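Local coordinates for spike protein S1 (PDB 5GYQ), which probably attaches the virion to the host cell membrane through a receptor, this chain being the putative receptor-binding domain of the spike's S1 subunit, at residues Q14-P19 with V68-E73; P42-Q47 with A104-S109; A111-A116 with P144-Y149. One frame throughout, in Å; residues are numbered along the deposited sequence.

In the fold
All three contacts reach the five-stranded antiparallel sheet of the receptor-binding domain. Contact 1 is the buried one: a proline-rich loop lies over strand 63-71 and is held by one arginine and backbone carbonyls. Contact 2, partly buried, joins edge strand 43-49 to strand 100-111 by backbone bonds, with a bulge and a histidine-tyrosine pair beside it. Contact 3, also partly buried, lies farthest from the domain centre, where strand 100-111 ends and 146-157 begins, near the glycan of N72. Y113 and S146 of contact 3 hydrogen-bond to N72, which belongs to contact 1, and Q18 of contact 1 bonds to the backbone of 111-116.

Contact 1: residues Q14-P19 with V68-E73; sequences QDPPQP and VMRINE. With NAG (2-acetamido-2-deoxy-beta-D-glucopyranose), chain B.
R70 reaches across to the loop 14-19 and grips the carbonyl oxygen of P16 side-on. NE (2.8 Å to P16 O) and NH2 of R70 both donate to that one atom, which lies in the guanidinium plane. The arginine chain bends at chi3 (56°), which carries NE toward the loop. Packing is close here: R70 N donates to P17 O at 2.9 Å. The ring atom P17 CG sits 3.2 Å from V68 O, and P16 CB rests against M69 O. Farther along, the Q18 amide lies against the arginine, OE1 3.4 Å from R70 CD; OE1 accepts from A114 N and NE2 donates to P112 O. P19 CD rests 3.8 Å from R70 CG. The solvent side is sparser. There exposed D15 forms a salt bridge from OD1 to R70 NH2 at 3.0 Å, its carboxylate turned 87° from the guanidinium plane, a charge that would favour the protonated guanidinium. The touching part of the loop runs at 84° to that of strand 63-71; helix 10-14 touches P17 and V68, and F87 of helix 86-90 meets P19 and M69, while beside R70 lies V148 of strand 146-157.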
loop_
_atom_site.group_PDB
_atom_site.type_symbol
_atom_site.label_atom_id
_atom_site.label_comp_id
_atom_site.label_asym_id
_atom_site.label_seq_id
_atom_site.Cartn_x
_atom_site.Cartn_y
_atom_site.Cartn_z
ATOM N N GLN A 14 -8.793 -8.027 2.631
ATOM C CA GLN A 14 -10.070 -7.986 3.344
ATOM C C GLN A 14 -9.919 -7.463 4.779
ATOM O O GLN A 14 -10.913 -7.147 5.434
ATOM C CB GLN A 14 -10.734 -9.368 3.332
ATOM C CG GLN A 14 -10.114 -10.392 4.250
ATOM C CD GLN A 14 -10.649 -11.787 3.995
ATOM O OE1 GLN A 14 -10.953 -12.154 2.858
ATOM N NE2 GLN A 14 -10.770 -12.573 5.053
ATOM N N ASP A 15 -8.682 -7.361 5.258
ATOM C CA ASP A 15 -8.427 -6.765 6.569
ATOM C C ASP A 15 -7.052 -6.101 6.629
ATOM O O ASP A 15 -6.114 -6.661 7.199
ATOM C CB ASP A 15 -8.545 -7.820 7.674
ATOM C CG ASP A 15 -8.448 -7.223 9.071
ATOM O OD1 ASP A 15 -8.648 -5.998 9.215
ATOM O OD2 ASP A 15 -8.177 -7.981 10.025
ATOM N N PRO A 16 -6.932 -4.898 6.043
ATOM C CA PRO A 16 -5.664 -4.164 5.985
ATOM C C PRO A 16 -5.071 -3.881 7.361
ATOM O O PRO A 16 -5.793 -3.473 8.272
ATOM C CB PRO A 16 -6.048 -2.857 5.283
ATOM C CG PRO A 16 -7.265 -3.202 4.493
ATOM C CD PRO A 16 -8.011 -4.181 5.345
ATOM N N PRO A 17 -3.756 -4.092 7.511
ATOM C CA PRO A 17 -3.098 -3.884 8.803
ATOM C C PRO A 17 -3.053 -2.411 9.189
ATOM O O PRO A 17 -3.237 -1.542 8.336
ATOM C CB PRO A 17 -1.689 -4.436 8.573
ATOM C CG PRO A 17 -1.467 -4.313 7.105
ATOM C CD PRO A 17 -2.808 -4.492 6.455
ATOM N N GLN A 18 -2.832 -2.140 10.471
ATOM C CA GLN A 18 -2.609 -0.779 10.927
ATOM C C GLN A 18 -1.372 -0.240 10.219
ATOM O O GLN A 18 -0.441 -0.995 9.943
ATOM C CB GLN A 18 -2.433 -0.736 12.446
ATOM C CG GLN A 18 -3.606 -1.313 13.230
ATOM C CD GLN A 18 -4.865 -0.469 13.120
ATOM O OE1 GLN A 18 -4.818 0.693 12.715
ATOM N NE2 GLN A 18 -6.002 -1.054 13.481
ATOM N N PRO A 19 -1.362 1.064 9.909
ATOM C CA PRO A 19 -0.244 1.649 9.160
ATOM C C PRO A 19 1.099 1.502 9.871
ATOM O O PRO A 19 2.132 1.435 9.201
ATOM C CB PRO A 19 -0.637 3.125 9.035
ATOM C CG PRO A 19 -1.663 3.353 10.086
ATOM C CD PRO A 19 -2.396 2.061 10.226
ATOM N N VAL A 68 0.356 -2.740 1.738
ATOM C CA VAL A 68 -1.038 -2.695 2.154
ATOM C C VAL A 68 -1.179 -2.244 3.603
ATOM O O VAL A 68 -0.438 -2.699 4.493
ATOM C CB VAL A 68 -1.710 -4.065 1.971
ATOM C CG1 VAL A 68 -3.164 -4.012 2.404
ATOM C CG2 VAL A 68 -1.610 -4.505 0.515
ATOM N N MET A 69 -2.125 -1.334 3.821
ATOM C CA MET A 69 -2.417 -0.835 5.162
ATOM C C MET A 69 -3.770 -0.146 5.178
ATOM O O MET A 69 -4.449 -0.092 4.159
ATOM C CB MET A 69 -1.330 0.137 5.623
ATOM C CG MET A 69 -1.340 1.463 4.870
ATOM S SD MET A 69 0.321 2.068 4.499
ATOM C CE MET A 69 0.757 1.014 3.118
ATOM N N ARG A 70 -4.161 0.385 6.330
ATOM C CA ARG A 70 -5.363 1.200 6.410
ATOM C C ARG A 70 -4.973 2.654 6.642
ATOM O O ARG A 70 -3.876 2.938 7.123
ATOM C CB ARG A 70 -6.295 0.697 7.516
ATOM C CG ARG A 70 -5.703 0.692 8.914
ATOM C CD ARG A 70 -6.687 0.078 9.900
ATOM N NE ARG A 70 -7.088 -1.263 9.482
ATOM C CZ ARG A 70 -8.311 -1.763 9.625
ATOM N NH1 ARG A 70 -9.271 -1.033 10.179
ATOM N NH2 ARG A 70 -8.578 -2.996 9.208
ATOM N N ILE A 71 -5.870 3.573 6.297
ATOM C CA ILE A 71 -5.535 4.995 6.309
ATOM C C ILE A 71 -6.811 5.832 6.365
ATOM O O ILE A 71 -7.791 5.499 5.706
ATOM C CB ILE A 71 -4.685 5.360 5.055
ATOM C CG1 ILE A 71 -4.148 6.788 5.124
ATOM C CG2 ILE A 71 -5.475 5.133 3.767
ATOM C CD1 ILE A 71 -3.170 7.113 3.995
ATOM N N ASN A 72 -6.831 6.903 7.157
ATOM C CA ASN A 72 -8.048 7.709 7.198
ATOM C C ASN A 72 -7.939 8.903 6.252
ATOM O O ASN A 72 -6.887 9.125 5.647
ATOM C CB ASN A 72 -8.398 8.128 8.644
ATOM C CG ASN A 72 -7.527 9.252 9.211
ATOM O OD1 ASN A 72 -6.643 9.801 8.554
ATOM N ND2 ASN A 72 -7.806 9.599 10.470
ATOM N N GLU A 73 -9.032 9.650 6.112
ATOM C CA GLU A 73 -9.151 10.673 5.072
ATOM C C GLU A 73 -8.079 11.765 5.140
ATOM O O GLU A 73 -7.528 12.152 4.112
ATOM C CB GLU A 73 -10.538 11.316 5.127
ATOM C CG GLU A 73 -10.777 12.377 4.053
ATOM C CD GLU A 73 -11.012 11.792 2.665
ATOM O OE1 GLU A 73 -10.981 12.560 1.680
ATOM O OE2 GLU A 73 -11.237 10.569 2.550
HETATM C C1 NAG B . -7.129 10.633 11.206
HETATM C C2 NAG B . -8.073 11.725 11.654
HETATM C C3 NAG B . -7.280 12.875 12.257
HETATM C C4 NAG B . -6.382 12.365 13.383
HETATM C C5 NAG B . -5.582 11.130 12.954
HETATM C C6 NAG B . -4.906 10.447 14.120
HETATM C C7 NAG B . -10.201 11.838 10.443
HETATM C C8 NAG B . -10.930 12.399 9.259
HETATM N N2 NAG B . -8.913 12.187 10.562
HETATM O O3 NAG B . -8.201 13.840 12.746
HETATM O O4 NAG B . -5.411 13.350 13.730
HETATM O O5 NAG B . -6.415 10.142 12.326
HETATM O O6 NAG B . -4.107 9.352 13.693
HETATM O O7 NAG B . -10.748 11.099 11.257
#

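Contact 2: residues P42-Q47 with A104-S109; sequences PTHQLQ and AFYLNS
P42 offers its carbonyl oxygen to Y106 N at 2.9 Å, while its ring carbon CG packs near Y106 CB. T43 pairs with F105 as an antiparallel non-hydrogen-bonded pair, and its OG1 turns to H103 instead. At H44 the chain bulges: H44 N and Q45 N both donate to A104 O, the first at 2.7 Å, so one carbonyl serves two successive amides in a classic beta bulge. H44 CB lies over one face of the Y106 ring, 3.9 Å from its centroid in a CH-pi contact. With CG anti to the backbone N (chi1 163°), the imidazole turns its edge toward that face in an offset edge-to-face pair, planes 84° apart, and ND1 makes a weak bond to Y106 OH at 3.3 Å. A water donates to H44 O and has a weak link to Y106 OH. Beyond the bulge, Q45 O accepts from A104 N at 2.9 Å, closing a hydrogen-bonded pair. Firm backbone bonds therefore hold edge strand 43-49 on strand 100-111, whereas the histidine-tyrosine pair adds a weak ND1 bond and aromatic and CH-pi packing, with H44 also stacked on Y149.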
loop_
_atom_site.group_PDB
_atom_site.type_symbol
_atom_site.label_atom_id
_atom_site.label_comp_id
_atom_site.label_asym_id
_atom_site.label_seq_id
_atom_site.Cartn_x
_atom_site.Cartn_y
_atom_site.Cartn_z
ATOM N N PRO A 42 -13.472 -1.919 -4.375
ATOM C CA PRO A 42 -14.397 -0.779 -4.398
ATOM C C PRO A 42 -13.641 0.540 -4.266
ATOM O O PRO A 42 -13.434 1.025 -3.155
ATOM C CB PRO A 42 -15.293 -1.029 -3.184
ATOM C CG PRO A 42 -14.445 -1.825 -2.254
ATOM C CD PRO A 42 -13.566 -2.685 -3.121
ATOM N N THR A 43 -13.244 1.108 -5.400
ATOM C CA THR A 43 -12.326 2.242 -5.422
ATOM C C THR A 43 -12.882 3.511 -4.779
ATOM O O THR A 43 -13.985 3.958 -5.096
ATOM C CB THR A 43 -11.903 2.571 -6.866
ATOM O OG1 THR A 43 -11.246 1.433 -7.440
ATOM C CG2 THR A 43 -10.957 3.761 -6.891
ATOM N N HIS A 44 -12.099 4.078 -3.865
ATOM C CA HIS A 44 -12.399 5.369 -3.260
ATOM C C HIS A 44 -11.594 6.460 -3.950
ATOM O O HIS A 44 -12.089 7.563 -4.171
ATOM C CB HIS A 44 -12.096 5.340 -1.761
ATOM C CG HIS A 44 -11.981 6.696 -1.135
ATOM N ND1 HIS A 44 -13.073 7.400 -0.677
ATOM C CD2 HIS A 44 -10.900 7.471 -0.884
ATOM C CE1 HIS A 44 -12.669 8.554 -0.171
ATOM N NE2 HIS A 44 -11.356 8.622 -0.287
ATOM N N GLN A 45 -10.349 6.138 -4.290
ATOM C CA GLN A 45 -9.471 7.069 -4.990
ATOM C C GLN A 45 -8.263 6.337 -5.570
ATOM O O GLN A 45 -7.532 5.668 -4.844
ATOM C CB GLN A 45 -9.006 8.187 -4.050
ATOM C CG GLN A 45 -9.272 9.596 -4.566
ATOM C CD GLN A 45 -10.525 10.214 -3.969
ATOM O OE1 GLN A 45 -10.977 9.818 -2.893
ATOM N NE2 GLN A 45 -11.092 11.192 -4.668
ATOM N N LEU A 46 -8.054 6.462 -6.876
ATOM C CA LEU A 46 -6.912 5.827 -7.530
ATOM C C LEU A 46 -6.029 6.868 -8.208
ATOM O O LEU A 46 -6.445 7.515 -9.168
ATOM C CB LEU A 46 -7.382 4.784 -8.546
ATOM C CG LEU A 46 -6.319 4.090 -9.404
ATOM C CD1 LEU A 46 -5.340 3.295 -8.553
ATOM C CD2 LEU A 46 -6.980 3.192 -10.436
ATOM N N GLN A 47 -4.809 7.025 -7.704
ATOM C CA GLN A 47 -3.905 8.044 -8.221
ATOM C C GLN A 47 -2.605 7.431 -8.720
ATOM O O GLN A 47 -1.906 6.761 -7.969
ATOM C CB GLN A 47 -3.609 9.085 -7.142
ATOM C CG GLN A 47 -2.820 10.277 -7.639
ATOM C CD GLN A 47 -3.665 11.221 -8.466
ATOM O OE1 GLN A 47 -4.731 11.659 -8.032
ATOM N NE2 GLN A 47 -3.196 11.536 -9.669
ATOM N N ALA A 104 -6.736 3.707 -2.916
ATOM C CA ALA A 104 -7.550 3.711 -1.714
ATOM C C ALA A 104 -8.946 3.190 -2.029
ATOM O O ALA A 104 -9.585 3.629 -2.990
ATOM C CB ALA A 104 -7.621 5.103 -1.123
ATOM N N PHE A 105 -9.409 2.247 -1.216
ATOM C CA PHE A 105 -10.692 1.594 -1.444
ATOM C C PHE A 105 -11.508 1.522 -0.158
ATOM O O PHE A 105 -10.958 1.591 0.943
ATOM C CB PHE A 105 -10.482 0.191 -2.023
ATOM C CG PHE A 105 -9.585 -0.687 -1.192
ATOM C CD1 PHE A 105 -10.118 -1.557 -0.254
ATOM C CD2 PHE A 105 -8.209 -0.654 -1.357
ATOM C CE1 PHE A 105 -9.295 -2.371 0.508
ATOM C CE2 PHE A 105 -7.385 -1.463 -0.597
ATOM C CZ PHE A 105 -7.930 -2.322 0.335
ATOM N N TYR A 106 -12.822 1.374 -0.305
ATOM C CA TYR A 106 -13.736 1.400 0.834
ATOM C C TYR A 106 -13.659 0.144 1.698
ATOM O O TYR A 106 -13.595 -0.974 1.191
ATOM C CB TYR A 106 -15.177 1.606 0.348
ATOM C CG TYR A 106 -15.438 2.997 -0.188
ATOM C CD1 TYR A 106 -15.778 4.039 0.665
ATOM C CD2 TYR A 106 -15.333 3.270 -1.543
ATOM C CE1 TYR A 106 -16.012 5.315 0.182
ATOM C CE2 TYR A 106 -15.566 4.541 -2.037
ATOM C CZ TYR A 106 -15.903 5.560 -1.170
ATOM O OH TYR A 106 -16.134 6.826 -1.657
ATOM N N LEU A 107 -13.659 0.352 3.012
ATOM C CA LEU A 107 -13.711 -0.736 3.982
ATOM C C LEU A 107 -15.005 -0.672 4.778
ATOM O O LEU A 107 -15.405 -1.654 5.407
ATOM C CB LEU A 107 -12.517 -0.676 4.938
ATOM C CG LEU A 107 -11.170 -1.199 4.446
ATOM C CD1 LEU A 107 -10.107 -0.960 5.498
ATOM C CD2 LEU A 107 -11.270 -2.677 4.111
ATOM N N ASN A 108 -15.643 0.498 4.748
ATOM C CA ASN A 108 -16.867 0.754 5.504
ATOM C C ASN A 108 -16.682 0.433 6.981
ATOM O O ASN A 108 -17.528 -0.210 7.600
ATOM C CB ASN A 108 -18.035 -0.052 4.933
ATOM C CG ASN A 108 -18.083 -0.011 3.420
ATOM O OD1 ASN A 108 -18.212 -1.044 2.764
ATOM N ND2 ASN A 108 -17.971 1.188 2.855
ATOM N N SER A 109 -15.565 0.885 7.539
ATOM C CA SER A 109 -15.211 0.544 8.907
ATOM C C SER A 109 -14.603 1.721 9.659
ATOM O O SER A 109 -13.625 2.319 9.209
ATOM C CB SER A 109 -14.235 -0.635 8.918
ATOM O OG SER A 109 -13.754 -0.896 10.226
HETATM O O HOH W 1 -14.831 8.114 -4.474
#

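Contact 3: residues A111-A116 with P144-Y149; sequences APYAVA and PFSYVY. With NAG (2-acetamido-2-deoxy-beta-D-glucopyranose), chain B.
P112 lies over the ring of F145, the two side chains side by side and pointing the same way. The proline methylene CD stands over the centre of the phenyl face, 3.5 Å from its centroid and 6° off the ring normal, a well-formed CH-pi contact; CG follows over the same face, 3.6 Å from F145 CE2. With CG anti to the carbonyl carbon (chi1 -69°), the phenyl of F145 is set beside P112. F145 CB lies 3.3 Å from A111 O.

Y113 approaches the strand differently. Its ring meets S146 CB and V148 CG2 obliquely: Y113 CD2 is 3.7 Å from the serine carbon, while CD1 lies as near the valine methyl. V115 CG2 of the same loop sits above the centre of one face of the tyrosine ring. At the ring edge, in its plane, comes O5 of the sugar, 3.5 Å from Y113 CE2. The phenol OH bonds to H75 and to the backbone N of N72, and S146 OG bonds to ND2 of N72, the nitrogen that carries the glycan.

The backbones form one antiparallel hydrogen-bonded pair: A111 N donates to S146 O and S146 N to A111 O, each at 2.9 Å. A water bridges Y113 N and P144 O. Together this is the end of the 100-111/146-157 pairing in the five-stranded antiparallel sheet of the S1 receptor-binding domain, and Y113, V115 and S146 belong, with N72, T74 and H75, to the pocket around the N-linked glycan whose N-acetylglucosamine is bonded to N72.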
loop_
_atom_site.group_PDB
_atom_site.type_symbol
_atom_site.label_atom_id
_atom_site.label_comp_id
_atom_site.label_asym_id
_atom_site.label_seq_id
_atom_site.Cartn_x
_atom_site.Cartn_y
_atom_site.Cartn_z
ATOM N N ALA A 111 -12.792 2.180 13.154
ATOM C CA ALA A 111 -12.187 1.245 14.097
ATOM C C ALA A 111 -10.964 1.858 14.777
ATOM O O ALA A 111 -10.583 2.988 14.448
ATOM C CB ALA A 111 -11.812 -0.049 13.370
ATOM N N PRO A 112 -10.367 1.134 15.745
ATOM C CA PRO A 112 -9.049 1.544 16.233
ATOM C C PRO A 112 -8.080 1.810 15.088
ATOM O O PRO A 112 -7.954 1.000 14.170
ATOM C CB PRO A 112 -8.606 0.345 17.071
ATOM C CG PRO A 112 -9.879 -0.175 17.638
ATOM C CD PRO A 112 -10.946 0.069 16.590
ATOM N N TYR A 113 -7.419 2.957 15.153
ATOM C CA TYR A 113 -6.535 3.411 14.095
ATOM C C TYR A 113 -5.160 3.636 14.704
ATOM O O TYR A 113 -4.912 4.666 15.334
ATOM C CB TYR A 113 -7.098 4.686 13.460
ATOM C CG TYR A 113 -6.368 5.211 12.242
ATOM C CD1 TYR A 113 -5.905 4.355 11.250
ATOM C CD2 TYR A 113 -6.182 6.575 12.068
ATOM C CE1 TYR A 113 -5.250 4.848 10.128
ATOM C CE2 TYR A 113 -5.537 7.075 10.956
ATOM C CZ TYR A 113 -5.070 6.210 9.990
ATOM O OH TYR A 113 -4.426 6.716 8.885
ATOM N N ALA A 114 -4.277 2.655 14.545
ATOM C CA ALA A 114 -2.989 2.671 15.234
ATOM C C ALA A 114 -1.924 3.386 14.414
ATOM O O ALA A 114 -1.359 2.820 13.478
ATOM C CB ALA A 114 -2.545 1.255 15.558
ATOM N N VAL A 115 -1.651 4.632 14.783
ATOM C CA VAL A 115 -0.714 5.469 14.049
ATOM C C VAL A 115 0.378 5.994 14.972
ATOM O O VAL A 115 0.085 6.658 15.962
ATOM C CB VAL A 115 -1.432 6.658 13.381
ATOM C CG1 VAL A 115 -0.440 7.537 12.631
ATOM C CG2 VAL A 115 -2.517 6.161 12.448
ATOM N N ALA A 116 1.633 5.694 14.650
ATOM C CA ALA A 116 2.755 6.193 15.439
ATOM C C ALA A 116 2.878 7.699 15.263
ATOM O O ALA A 116 2.668 8.217 14.166
ATOM C CB ALA A 116 4.048 5.502 15.034
ATOM N N PRO A 144 -9.553 8.223 19.855
ATOM C CA PRO A 144 -10.707 8.181 18.949
ATOM C C PRO A 144 -10.540 7.168 17.826
ATOM O O PRO A 144 -9.459 7.066 17.245
ATOM C CB PRO A 144 -10.761 9.602 18.381
ATOM C CG PRO A 144 -10.138 10.447 19.421
ATOM C CD PRO A 144 -9.087 9.604 20.088
ATOM N N PHE A 145 -11.591 6.407 17.543
ATOM C CA PHE A 145 -11.565 5.516 16.396
ATOM C C PHE A 145 -11.607 6.374 15.142
ATOM O O PHE A 145 -12.033 7.530 15.191
ATOM C CB PHE A 145 -12.738 4.529 16.415
ATOM C CG PHE A 145 -12.660 3.497 17.512
ATOM C CD1 PHE A 145 -13.672 2.560 17.665
ATOM C CD2 PHE A 145 -11.586 3.464 18.389
ATOM C CE1 PHE A 145 -13.613 1.611 18.669
ATOM C CE2 PHE A 145 -11.522 2.518 19.396
ATOM C CZ PHE A 145 -12.537 1.590 19.537
ATOM N N SER A 146 -11.157 5.822 14.023
ATOM C CA SER A 146 -11.232 6.548 12.765
ATOM C C SER A 146 -11.997 5.755 11.726
ATOM O O SER A 146 -11.872 4.531 11.660
ATOM C CB SER A 146 -9.834 6.874 12.231
ATOM O OG SER A 146 -9.477 8.215 12.512
ATOM N N TYR A 147 -12.797 6.456 10.930
ATOM C CA TYR A 147 -13.332 5.877 9.709
ATOM C C TYR A 147 -12.156 5.689 8.767
ATOM O O TYR A 147 -11.329 6.585 8.606
ATOM C CB TYR A 147 -14.408 6.762 9.086
ATOM C CG TYR A 147 -14.839 6.298 7.716
ATOM C CD1 TYR A 147 -15.680 5.204 7.565
ATOM C CD2 TYR A 147 -14.400 6.949 6.573
ATOM C CE1 TYR A 147 -16.074 4.775 6.313
ATOM C CE2 TYR A 147 -14.790 6.529 5.319
ATOM C CZ TYR A 147 -15.626 5.442 5.194
ATOM O OH TYR A 147 -16.017 5.017 3.945
ATOM N N VAL A 148 -12.080 4.525 8.141
ATOM C CA VAL A 148 -10.832 4.105 7.524
ATOM C C VAL A 148 -11.009 3.508 6.129
ATOM O O VAL A 148 -11.986 2.811 5.847
ATOM C CB VAL A 148 -10.111 3.095 8.458
ATOM C CG1 VAL A 148 -9.600 1.888 7.700
ATOM C CG2 VAL A 148 -8.986 3.788 9.211
ATOM N N TYR A 149 -10.058 3.819 5.255
ATOM C CA TYR A 149 -9.984 3.228 3.931
ATOM C C TYR A 149 -8.856 2.212 3.863
ATOM O O TYR A 149 -7.875 2.305 4.603
ATOM C CB TYR A 149 -9.766 4.302 2.865
ATOM C CG TYR A 149 -10.829 5.370 2.845
ATOM C CD1 TYR A 149 -12.098 5.103 2.350
ATOM C CD2 TYR A 149 -10.563 6.648 3.319
ATOM C CE1 TYR A 149 -13.073 6.076 2.331
ATOM C CE2 TYR A 149 -11.535 7.628 3.303
ATOM C CZ TYR A 149 -12.788 7.337 2.807
ATOM O OH TYR A 149 -13.761 8.308 2.785
HETATM C C1 NAG B . -7.129 10.633 11.206
HETATM C C2 NAG B . -8.073 11.725 11.654
HETATM C C3 NAG B . -7.280 12.875 12.257
HETATM C C4 NAG B . -6.382 12.365 13.383
HETATM C C5 NAG B . -5.582 11.130 12.954
HETATM C C6 NAG B . -4.906 10.447 14.120
HETATM C C7 NAG B . -10.201 11.838 10.443
HETATM C C8 NAG B . -10.930 12.399 9.259
HETATM N N2 NAG B . -8.913 12.187 10.562
HETATM O O3 NAG B . -8.201 13.840 12.746
HETATM O O4 NAG B . -5.411 13.350 13.730
HETATM O O5 NAG B . -6.415 10.142 12.326
HETATM O O6 NAG B . -4.107 9.352 13.693
HETATM O O7 NAG B . -10.748 11.099 11.257
HETATM O O HOH W 2 -7.895 4.733 17.564
#